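Local structure of acetyltransferase, GNAT family (Bacillus anthracis str. Sterne, 3FBU) at residues I73-I86 / T107-I121. The protein binds coenzyme A and, as a member of the GNAT family, probably transfers the acetyl group of acetyl-CoA to an acceptor substrate. Numbering follows the deposited sequence.
Sequences IVFHKYFGEHTYEI and TLKYGFKEMKLHRII
The Phe75 ring is clasped on both faces: Thr107 CG2 stands 3.6 Å from the centroid and 12° off the normal, a CH-pi contact, while CD1 of Tyr84 lies over the centre of the opposite face. At its edge lie Met115 SD, in the ring plane and 3.9 Å from Phe75 CE2, a Met-aromatic contact, and Ile120 CD1. Leu117 splits its branches: CD1 touches Phe75 CZ and also lies over one face of the Tyr84 ring, and CD2 meets Tyr84 CE2 at 3.5 Å. Because the Met115 chain bends at its last torsion (chi3 54°), CE reaches the phenol end of Tyr84, whose OH is also hydrogen-bonded by Lys77 NZ, 2.7 Å away.

The backbones that carry Tyr84 and Ile120 pair in parallel, in strands 83-86 and 119-121, with Tyr84 N hydrogen-bonded to Arg119 O, Ile121 N to Tyr84 O (2.9 Å) and Ile86 N to Ile121 O. At the start of the pairing His82 O takes two donors, His118 N at 2.9 Å and Arg119 N at a longer 3.3 Å. On the sheet face of Thr83 and Glu85, Ile121 CG1 lies over the Tyr78 ring, and a water links Thr83 OG1 to Arg119 NH2; Arg119 NH1 forms a salt bridge with Glu143.

Tyr78 and Phe79 opposite Thr83 make a classic beta bulge in the hairpin joining strands 68-79 and 83-90. Helix 99-114 packs on the Phe75 side of the sheet, completing a beta-alpha-beta unit with strands 83-90 and 119-124, the latter flanked on its other edge by strand 155-165.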
ATOM      1  N   ILE A  73      -8.831 -18.200   0.169  1.00 17.02           N
ATOM      2  CA  ILE A  73      -8.210 -18.437   1.466  1.00 17.05           C
ATOM      3  C   ILE A  73      -7.442 -19.755   1.419  1.00 16.96           C
ATOM      4  O   ILE A  73      -7.956 -20.794   0.937  1.00 17.82           O
ATOM      5  CB  ILE A  73      -9.289 -18.491   2.591  1.00 17.44           C
ATOM      6  CG1 ILE A  73      -9.849 -17.083   2.888  1.00 19.17           C
ATOM      7  CG2 ILE A  73      -8.730 -19.175   3.850  1.00 17.49           C
ATOM      8  CD1 ILE A  73      -8.889 -16.104   3.582  1.00 21.33           C
ATOM      9  N   VAL A  74      -6.215 -19.692   1.927  1.00 16.98           N
ATOM     10  CA  VAL A  74      -5.374 -20.852   2.143  1.00 17.09           C
ATOM     11  C   VAL A  74      -5.638 -21.322   3.578  1.00 17.61           C
ATOM     12  O   VAL A  74      -5.548 -20.533   4.508  1.00 16.48           O
ATOM     13  CB  VAL A  74      -3.893 -20.505   1.944  1.00 17.09           C
ATOM     14  CG1 VAL A  74      -3.031 -21.742   2.013  1.00 19.20           C
ATOM     15  CG2 VAL A  74      -3.657 -19.778   0.594  1.00 17.39           C
ATOM     16  N   PHE A  75      -5.996 -22.594   3.745  1.00 17.80           N
ATOM     17  CA  PHE A  75      -6.255 -23.134   5.101  1.00 18.17           C
ATOM     18  C   PHE A  75      -6.017 -24.649   5.135  1.00 18.93           C
ATOM     19  O   PHE A  75      -6.749 -25.399   4.516  1.00 18.13           O
ATOM     20  CB  PHE A  75      -7.663 -22.760   5.554  1.00 18.47           C
ATOM     21  CG  PHE A  75      -7.907 -22.936   7.028  1.00 18.11           C
ATOM     22  CD1 PHE A  75      -7.137 -22.271   7.966  1.00 17.34           C
ATOM     23  CD2 PHE A  75      -8.915 -23.765   7.467  1.00 20.60           C
ATOM     24  CE1 PHE A  75      -7.384 -22.403   9.317  1.00 20.23           C
ATOM     25  CE2 PHE A  75      -9.163 -23.899   8.836  1.00 21.11           C
ATOM     26  CZ  PHE A  75      -8.379 -23.224   9.746  1.00 19.53           C
ATOM     27  N   HIS A  76      -4.976 -25.080   5.850  1.00 18.88           N
ATOM     28  CA  HIS A  76      -4.574 -26.487   5.872  1.00 19.55           C
ATOM     29  C   HIS A  76      -3.785 -26.858   7.120  1.00 19.25           C
ATOM     30  O   HIS A  76      -3.219 -26.007   7.791  1.00 17.62           O
ATOM     31  CB  HIS A  76      -3.745 -26.855   4.626  1.00 19.66           C
ATOM     32  CG  HIS A  76      -2.503 -26.042   4.430  1.00 21.10           C
ATOM     33  ND1 HIS A  76      -1.325 -26.282   5.105  1.00 23.58           N
ATOM     34  CD2 HIS A  76      -2.263 -24.976   3.626  1.00 22.65           C
ATOM     35  CE1 HIS A  76      -0.407 -25.418   4.707  1.00 25.83           C
ATOM     36  NE2 HIS A  76      -0.957 -24.605   3.822  1.00 25.16           N
ATOM     37  N   LYS A  77      -3.730 -28.153   7.393  1.00 19.69           N
ATOM     38  CA  LYS A  77      -2.912 -28.674   8.487  1.00 20.74           C
ATOM     39  C   LYS A  77      -1.458 -28.221   8.402  1.00 19.90           C
ATOM     40  O   LYS A  77      -0.869 -28.175   7.320  1.00 19.72           O
ATOM     41  CB  LYS A  77      -2.984 -30.215   8.512  1.00 21.06           C
ATOM     42  CG  LYS A  77      -4.383 -30.728   8.737  1.00 23.27           C
ATOM     43  CD  LYS A  77      -4.430 -32.269   8.815  1.00 25.59           C
ATOM     44  CE  LYS A  77      -5.872 -32.752   8.985  1.00 28.68           C
ATOM     45  NZ  LYS A  77      -6.669 -32.020  10.061  1.00 36.31           N
ATOM     46  N   TYR A  78      -0.908 -27.866   9.567  1.00 20.28           N
ATOM     47  CA  TYR A  78       0.447 -27.365   9.713  1.00 20.12           C
ATOM     48  C   TYR A  78       1.249 -28.234  10.661  1.00 19.51           C
ATOM     49  O   TYR A  78       2.317 -28.662  10.307  1.00 19.21           O
ATOM     50  CB  TYR A  78       0.420 -25.929  10.203  1.00 22.07           C
ATOM     51  CG  TYR A  78       1.772 -25.322  10.400  1.00 21.51           C
ATOM     52  CD1 TYR A  78       2.513 -24.897   9.312  1.00 26.31           C
ATOM     53  CD2 TYR A  78       2.310 -25.174  11.659  1.00 24.94           C
ATOM     54  CE1 TYR A  78       3.748 -24.332   9.469  1.00 24.13           C
ATOM     55  CE2 TYR A  78       3.570 -24.630  11.833  1.00 23.98           C
ATOM     56  CZ  TYR A  78       4.268 -24.199  10.732  1.00 25.12           C
ATOM     57  OH  TYR A  78       5.510 -23.641  10.881  1.00 27.88           O
ATOM     58  N   PHE A  79       0.730 -28.479  11.858  1.00 19.47           N
ATOM     59  CA  PHE A  79       1.396 -29.341  12.842  1.00 19.93           C
ATOM     60  C   PHE A  79       0.333 -30.254  13.425  1.00 19.41           C
ATOM     61  O   PHE A  79      -0.563 -29.793  14.156  1.00 18.62           O
ATOM     62  CB  PHE A  79       2.072 -28.451  13.894  1.00 19.69           C
ATOM     63  CG  PHE A  79       2.809 -29.186  14.982  1.00 19.94           C
ATOM     64  CD1 PHE A  79       3.334 -30.452  14.799  1.00 23.95           C
ATOM     65  CD2 PHE A  79       3.050 -28.539  16.191  1.00 20.79           C
ATOM     66  CE1 PHE A  79       4.050 -31.073  15.831  1.00 22.95           C
ATOM     67  CE2 PHE A  79       3.747 -29.172  17.220  1.00 22.94           C
ATOM     68  CZ  PHE A  79       4.232 -30.425  17.040  1.00 20.70           C
ATOM     69  N   GLY A  80       0.411 -31.533  13.051  1.00 21.12           N
ATOM     70  CA  GLY A  80      -0.622 -32.519  13.376  1.00 22.11           C
ATOM     71  C   GLY A  80      -1.949 -32.042  12.834  1.00 22.96           C
ATOM     72  O   GLY A  80      -1.990 -31.341  11.825  1.00 24.30           O
ATOM     73  N   GLU A  81      -3.014 -32.404  13.529  1.00 23.87           N
ATOM     74  CA  GLU A  81      -4.369 -31.976  13.186  1.00 24.05           C
ATOM     75  C   GLU A  81      -4.818 -30.799  14.077  1.00 22.71           C
ATOM     76  O   GLU A  81      -5.918 -30.259  13.917  1.00 22.95           O
ATOM     77  CB  GLU A  81      -5.343 -33.177  13.295  1.00 24.89           C
ATOM     78  CG  GLU A  81      -4.915 -34.433  12.480  1.00 28.84           C
ATOM     79  CD  GLU A  81      -6.019 -35.508  12.416  1.00 30.61           C
ATOM     80  OE1 GLU A  81      -7.058 -35.345  13.116  1.00 39.28           O
ATOM     81  OE2 GLU A  81      -5.842 -36.517  11.677  1.00 40.03           O
ATOM     82  N   HIS A  82      -3.977 -30.369  15.013  1.00 20.76           N
ATOM     83  CA  HIS A  82      -4.430 -29.397  16.006  1.00 19.87           C
ATOM     84  C   HIS A  82      -4.033 -27.959  15.642  1.00 18.16           C
ATOM     85  O   HIS A  82      -4.537 -27.022  16.225  1.00 17.44           O
ATOM     86  CB  HIS A  82      -3.868 -29.716  17.373  1.00 19.85           C
ATOM     87  CG  HIS A  82      -2.391 -29.951  17.368  1.00 19.81           C
ATOM     88  ND1 HIS A  82      -1.474 -28.931  17.236  1.00 20.39           N
ATOM     89  CD2 HIS A  82      -1.672 -31.100  17.437  1.00 20.49           C
ATOM     90  CE1 HIS A  82      -0.254 -29.437  17.269  1.00 23.07           C
ATOM     91  NE2 HIS A  82      -0.343 -30.754  17.388  1.00 21.35           N
ATOM     92  N   THR A  83      -3.080 -27.820  14.722  1.00 17.36           N
ATOM     93  CA  THR A  83      -2.528 -26.520  14.358  1.00 17.40           C
ATOM     94  C   THR A  83      -2.553 -26.401  12.838  1.00 16.89           C
ATOM     95  O   THR A  83      -2.012 -27.262  12.143  1.00 16.42           O
ATOM     96  CB  THR A  83      -1.099 -26.345  14.890  1.00 17.09           C
ATOM     97  OG1 THR A  83      -1.100 -26.487  16.321  1.00 16.90           O
ATOM     98  CG2 THR A  83      -0.552 -24.938  14.544  1.00 16.21           C
ATOM     99  N   TYR A  84      -3.188 -25.337  12.350  1.00 16.39           N
ATOM    100  CA  TYR A  84      -3.359 -25.076  10.922  1.00 16.88           C
ATOM    101  C   TYR A  84      -2.596 -23.808  10.550  1.00 16.77           C
ATOM    102  O   TYR A  84      -2.256 -22.986  11.412  1.00 16.08           O
ATOM    103  CB  TYR A  84      -4.840 -24.854  10.587  1.00 18.21           C
ATOM    104  CG  TYR A  84      -5.577 -26.104  10.224  1.00 19.34           C
ATOM    105  CD1 TYR A  84      -6.392 -26.149   9.078  1.00 19.90           C
ATOM    106  CD2 TYR A  84      -5.453 -27.242  11.004  1.00 16.99           C
ATOM    107  CE1 TYR A  84      -7.046 -27.309   8.729  1.00 22.83           C
ATOM    108  CE2 TYR A  84      -6.130 -28.406  10.661  1.00 20.58           C
ATOM    109  CZ  TYR A  84      -6.918 -28.420   9.528  1.00 21.39           C
ATOM    110  OH  TYR A  84      -7.597 -29.587   9.179  1.00 23.93           O
ATOM    111  N   GLU A  85      -2.366 -23.661   9.251  1.00 16.42           N
ATOM    112  CA  GLU A  85      -1.801 -22.466   8.669  1.00 16.94           C
ATOM    113  C   GLU A  85      -2.852 -21.813   7.759  1.00 16.39           C
ATOM    114  O   GLU A  85      -3.620 -22.516   7.038  1.00 16.62           O
ATOM    115  CB  GLU A  85      -0.548 -22.813   7.868  1.00 17.05           C
ATOM    116  CG  GLU A  85       0.021 -21.655   7.078  1.00 18.82           C
ATOM    117  CD  GLU A  85       1.311 -21.960   6.329  1.00 22.53           C
ATOM    118  OE1 GLU A  85       1.730 -23.154   6.244  1.00 26.35           O
ATOM    119  OE2 GLU A  85       1.898 -20.977   5.824  1.00 29.81           O
ATOM    120  N   ILE A  86      -2.899 -20.486   7.804  1.00 14.47           N
ATOM    121  CA  ILE A  86      -3.846 -19.672   7.019  1.00 14.17           C
ATOM    122  C   ILE A  86      -3.056 -18.677   6.155  1.00 14.70           C
ATOM    123  O   ILE A  86      -1.974 -18.213   6.530  1.00 13.06           O
ATOM    124  CB  ILE A  86      -4.885 -18.940   7.948  1.00 15.13           C
ATOM    125  CG1 ILE A  86      -6.090 -18.332   7.167  1.00 12.09           C
ATOM    126  CG2 ILE A  86      -4.178 -17.874   8.816  1.00 12.29           C
ATOM    127  CD1 ILE A  86      -7.269 -17.882   8.095  1.00 15.65           C
ATOM    128  N   THR A 107     -12.773 -17.609   8.737  1.00 16.87           N
ATOM    129  CA  THR A 107     -12.061 -18.878   8.716  1.00 17.73           C
ATOM    130  C   THR A 107     -11.519 -19.257  10.093  1.00 17.54           C
ATOM    131  O   THR A 107     -11.684 -20.387  10.515  1.00 18.14           O
ATOM    132  CB  THR A 107     -10.931 -18.845   7.653  1.00 17.86           C
ATOM    133  OG1 THR A 107     -11.488 -18.475   6.377  1.00 18.79           O
ATOM    134  CG2 THR A 107     -10.212 -20.220   7.542  1.00 16.25           C
ATOM    135  N   LEU A 108     -10.901 -18.310  10.808  1.00 17.81           N
ATOM    136  CA  LEU A 108     -10.427 -18.564  12.174  1.00 18.84           C
ATOM    137  C   LEU A 108     -11.570 -19.052  13.049  1.00 19.24           C
ATOM    138  O   LEU A 108     -11.429 -20.007  13.777  1.00 18.89           O
ATOM    139  CB  LEU A 108      -9.799 -17.299  12.794  1.00 18.79           C
ATOM    140  CG  LEU A 108      -8.553 -16.701  12.165  1.00 19.28           C
ATOM    141  CD1 LEU A 108      -8.132 -15.400  12.876  1.00 21.11           C
ATOM    142  CD2 LEU A 108      -7.386 -17.672  12.102  1.00 19.10           C
ATOM    143  N   LYS A 109     -12.704 -18.369  12.965  1.00 20.28           N
ATOM    144  CA  LYS A 109     -13.881 -18.706  13.759  1.00 21.33           C
ATOM    145  C   LYS A 109     -14.357 -20.132  13.497  1.00 21.13           C
ATOM    146  O   LYS A 109     -14.618 -20.906  14.424  1.00 20.51           O
ATOM    147  CB  LYS A 109     -15.014 -17.719  13.431  1.00 21.89           C
ATOM    148  CG  LYS A 109     -14.761 -16.289  13.869  1.00 25.40           C
ATOM    149  CD  LYS A 109     -15.940 -15.301  13.491  1.00 26.59           C
ATOM    150  CE  LYS A 109     -15.730 -13.835  13.944  1.00 31.01           C
ATOM    151  NZ  LYS A 109     -16.853 -12.879  13.559  1.00 33.28           N
ATOM    152  N   TYR A 110     -14.439 -20.481  12.223  1.00 21.74           N
ATOM    153  CA  TYR A 110     -14.746 -21.846  11.791  1.00 21.74           C
ATOM    154  C   TYR A 110     -13.726 -22.845  12.314  1.00 21.38           C
ATOM    155  O   TYR A 110     -14.097 -23.873  12.869  1.00 20.88           O
ATOM    156  CB  TYR A 110     -14.811 -21.908  10.284  1.00 23.44           C
ATOM    157  CG  TYR A 110     -15.223 -23.248   9.704  1.00 23.43           C
ATOM    158  CD1 TYR A 110     -16.563 -23.602   9.610  1.00 28.58           C
ATOM    159  CD2 TYR A 110     -14.278 -24.129   9.213  1.00 24.95           C
ATOM    160  CE1 TYR A 110     -16.947 -24.827   9.064  1.00 27.06           C
ATOM    161  CE2 TYR A 110     -14.653 -25.357   8.658  1.00 25.30           C
ATOM    162  CZ  TYR A 110     -15.983 -25.689   8.594  1.00 27.08           C
ATOM    163  OH  TYR A 110     -16.348 -26.884   8.041  1.00 29.86           O
ATOM    164  N   GLY A 111     -12.433 -22.531  12.171  1.00 20.78           N
ATOM    165  CA  GLY A 111     -11.371 -23.412  12.674  1.00 20.34           C
ATOM    166  C   GLY A 111     -11.491 -23.696  14.165  1.00 19.66           C
ATOM    167  O   GLY A 111     -11.375 -24.836  14.596  1.00 20.95           O
ATOM    168  N   PHE A 112     -11.740 -22.667  14.961  1.00 20.76           N
ATOM    169  CA  PHE A 112     -11.739 -22.821  16.411  1.00 21.94           C
ATOM    170  C   PHE A 112     -13.056 -23.358  16.947  1.00 23.62           C
ATOM    171  O   PHE A 112     -13.053 -24.208  17.810  1.00 24.48           O
ATOM    172  CB  PHE A 112     -11.446 -21.489  17.090  1.00 21.05           C
ATOM    173  CG  PHE A 112     -10.023 -21.046  16.956  1.00 19.85           C
ATOM    174  CD1 PHE A 112      -8.992 -21.896  17.291  1.00 19.81           C
ATOM    175  CD2 PHE A 112      -9.716 -19.767  16.513  1.00 19.99           C
ATOM    176  CE1 PHE A 112      -7.658 -21.457  17.189  1.00 19.84           C
ATOM    177  CE2 PHE A 112      -8.410 -19.354  16.401  1.00 19.35           C
ATOM    178  CZ  PHE A 112      -7.393 -20.195  16.738  1.00 19.57           C
ATOM    179  N   LYS A 113     -14.158 -22.824  16.438  1.00 25.51           N
ATOM    180  CA  LYS A 113     -15.499 -23.164  16.940  1.00 26.62           C
ATOM    181  C   LYS A 113     -15.980 -24.479  16.384  1.00 27.25           C
ATOM    182  O   LYS A 113     -16.427 -25.348  17.134  1.00 28.30           O
ATOM    183  CB  LYS A 113     -16.458 -22.025  16.629  1.00 26.89           C
ATOM    184  CG  LYS A 113     -16.134 -20.819  17.499  1.00 29.31           C
ATOM    185  CD  LYS A 113     -16.372 -19.499  16.843  1.00 30.12           C
ATOM    186  CE  LYS A 113     -17.759 -18.993  17.086  1.00 32.19           C
ATOM    187  NZ  LYS A 113     -17.863 -17.561  16.634  1.00 34.89           N
ATOM    188  N   GLU A 114     -15.828 -24.671  15.084  1.00 27.92           N
ATOM    189  CA  GLU A 114     -16.386 -25.862  14.443  1.00 28.00           C
ATOM    190  C   GLU A 114     -15.388 -27.011  14.297  1.00 27.90           C
ATOM    191  O   GLU A 114     -15.754 -28.159  14.471  1.00 28.57           O
ATOM    192  CB  GLU A 114     -17.045 -25.481  13.111  1.00 29.53           C
ATOM    193  CG  GLU A 114     -18.014 -24.251  13.211  1.00 32.30           C
ATOM    194  CD  GLU A 114     -19.130 -24.368  14.298  1.00 37.47           C
ATOM    195  OE1 GLU A 114     -19.735 -25.458  14.425  1.00 39.91           O
ATOM    196  OE2 GLU A 114     -19.421 -23.364  15.009  1.00 41.14           O
ATOM    197  N   MET A 115     -14.134 -26.709  13.964  1.00 26.02           N
ATOM    198  CA  MET A 115     -13.090 -27.725  13.825  1.00 25.17           C
ATOM    199  C   MET A 115     -12.345 -27.975  15.131  1.00 24.09           C
ATOM    200  O   MET A 115     -11.563 -28.911  15.211  1.00 24.59           O
ATOM    201  CB  MET A 115     -12.096 -27.326  12.734  1.00 25.04           C
ATOM    202  CG  MET A 115     -12.701 -27.234  11.353  1.00 25.91           C
ATOM    203  SD  MET A 115     -11.607 -26.731  10.001  1.00 24.70           S
ATOM    204  CE  MET A 115     -10.276 -27.896  10.133  1.00 27.34           C
ATOM    205  N   LYS A 116     -12.577 -27.142  16.134  1.00 23.02           N
ATOM    206  CA  LYS A 116     -12.010 -27.330  17.470  1.00 23.06           C
ATOM    207  C   LYS A 116     -10.469 -27.404  17.419  1.00 22.23           C
ATOM    208  O   LYS A 116      -9.838 -28.180  18.135  1.00 22.52           O
ATOM    209  CB  LYS A 116     -12.631 -28.573  18.133  1.00 23.39           C
ATOM    210  CG  LYS A 116     -14.153 -28.475  18.189  1.00 25.17           C
ATOM    211  CD  LYS A 116     -14.832 -29.688  18.785  1.00 26.03           C
ATOM    212  CE  LYS A 116     -16.360 -29.410  18.845  1.00 25.96           C
ATOM    213  NZ  LYS A 116     -17.176 -30.561  19.337  1.00 28.90           N
ATOM    214  N   LEU A 117      -9.877 -26.566  16.576  1.00 20.63           N
ATOM    215  CA  LEU A 117      -8.425 -26.453  16.493  1.00 19.97           C
ATOM    216  C   LEU A 117      -7.847 -25.750  17.729  1.00 18.99           C
ATOM    217  O   LEU A 117      -8.545 -24.984  18.404  1.00 18.35           O
ATOM    218  CB  LEU A 117      -8.037 -25.659  15.247  1.00 19.39           C
ATOM    219  CG  LEU A 117      -8.423 -26.242  13.895  1.00 19.42           C
ATOM    220  CD1 LEU A 117      -8.066 -25.258  12.736  1.00 20.98           C
ATOM    221  CD2 LEU A 117      -7.785 -27.594  13.663  1.00 21.91           C
ATOM    222  N   HIS A 118      -6.559 -25.993  17.990  1.00 18.33           N
ATOM    223  CA  HIS A 118      -5.863 -25.343  19.092  1.00 17.32           C
ATOM    224  C   HIS A 118      -5.187 -24.030  18.717  1.00 16.87           C
ATOM    225  O   HIS A 118      -5.126 -23.059  19.526  1.00 16.85           O
ATOM    226  CB  HIS A 118      -4.798 -26.281  19.656  1.00 17.60           C
ATOM    227  CG  HIS A 118      -3.882 -25.613  20.629  1.00 18.05           C
ATOM    228  ND1 HIS A 118      -4.332 -25.063  21.817  1.00 18.32           N
ATOM    229  CD2 HIS A 118      -2.551 -25.354  20.572  1.00 17.54           C
ATOM    230  CE1 HIS A 118      -3.309 -24.521  22.457  1.00 19.51           C
ATOM    231  NE2 HIS A 118      -2.218 -24.684  21.727  1.00 19.22           N
ATOM    232  N   ARG A 119      -4.665 -23.991  17.503  1.00 16.57           N
ATOM    233  CA  ARG A 119      -3.815 -22.876  17.097  1.00 16.56           C
ATOM    234  C   ARG A 119      -3.775 -22.677  15.587  1.00 15.17           C
ATOM    235  O   ARG A 119      -3.849 -23.597  14.904  1.00 14.96           O
ATOM    236  CB  ARG A 119      -2.395 -23.105  17.613  1.00 16.59           C
ATOM    237  CG  ARG A 119      -1.371 -21.951  17.430  1.00 17.50           C
ATOM    238  CD  ARG A 119      -0.106 -22.281  18.235  1.00 21.05           C
ATOM    239  NE  ARG A 119       1.029 -21.413  18.022  1.00 27.86           N
ATOM    240  CZ  ARG A 119       2.095 -21.705  17.293  1.00 18.13           C
ATOM    241  NH1 ARG A 119       3.021 -20.827  17.160  1.00 16.42           N
ATOM    242  NH2 ARG A 119       2.222 -22.859  16.704  1.00 16.89           N
ATOM    243  N   ILE A 120      -3.677 -21.441  15.117  1.00 14.84           N
ATOM    244  CA  ILE A 120      -3.588 -21.156  13.690  1.00 14.79           C
ATOM    245  C   ILE A 120      -2.423 -20.162  13.499  1.00 14.76           C
ATOM    246  O   ILE A 120      -2.275 -19.198  14.270  1.00 15.56           O
ATOM    247  CB  ILE A 120      -4.910 -20.631  13.094  1.00 14.87           C
ATOM    248  CG1 ILE A 120      -6.042 -21.683  13.232  1.00 16.44           C
ATOM    249  CG2 ILE A 120      -4.727 -20.235  11.629  1.00 15.31           C
ATOM    250  CD1 ILE A 120      -7.476 -21.101  12.975  1.00 13.83           C
ATOM    251  N   ILE A 121      -1.584 -20.433  12.501  1.00 14.27           N
ATOM    252  CA  ILE A 121      -0.405 -19.626  12.252  1.00 13.77           C
ATOM    253  C   ILE A 121      -0.449 -19.099  10.827  1.00 13.51           C
ATOM    254  O   ILE A 121      -1.181 -19.624   9.965  1.00 13.28           O
ATOM    255  CB  ILE A 121       0.912 -20.445  12.499  1.00 13.38           C
ATOM    256  CG1 ILE A 121       1.150 -21.530  11.422  1.00 15.56           C
ATOM    257  CG2 ILE A 121       0.913 -21.045  13.952  1.00 14.06           C
ATOM    258  CD1 ILE A 121       1.981 -21.039  10.186  1.00 15.47           C
TER
HETATM  259  O   HOH W   1       1.107 -25.639  17.449  1.00 22.04           O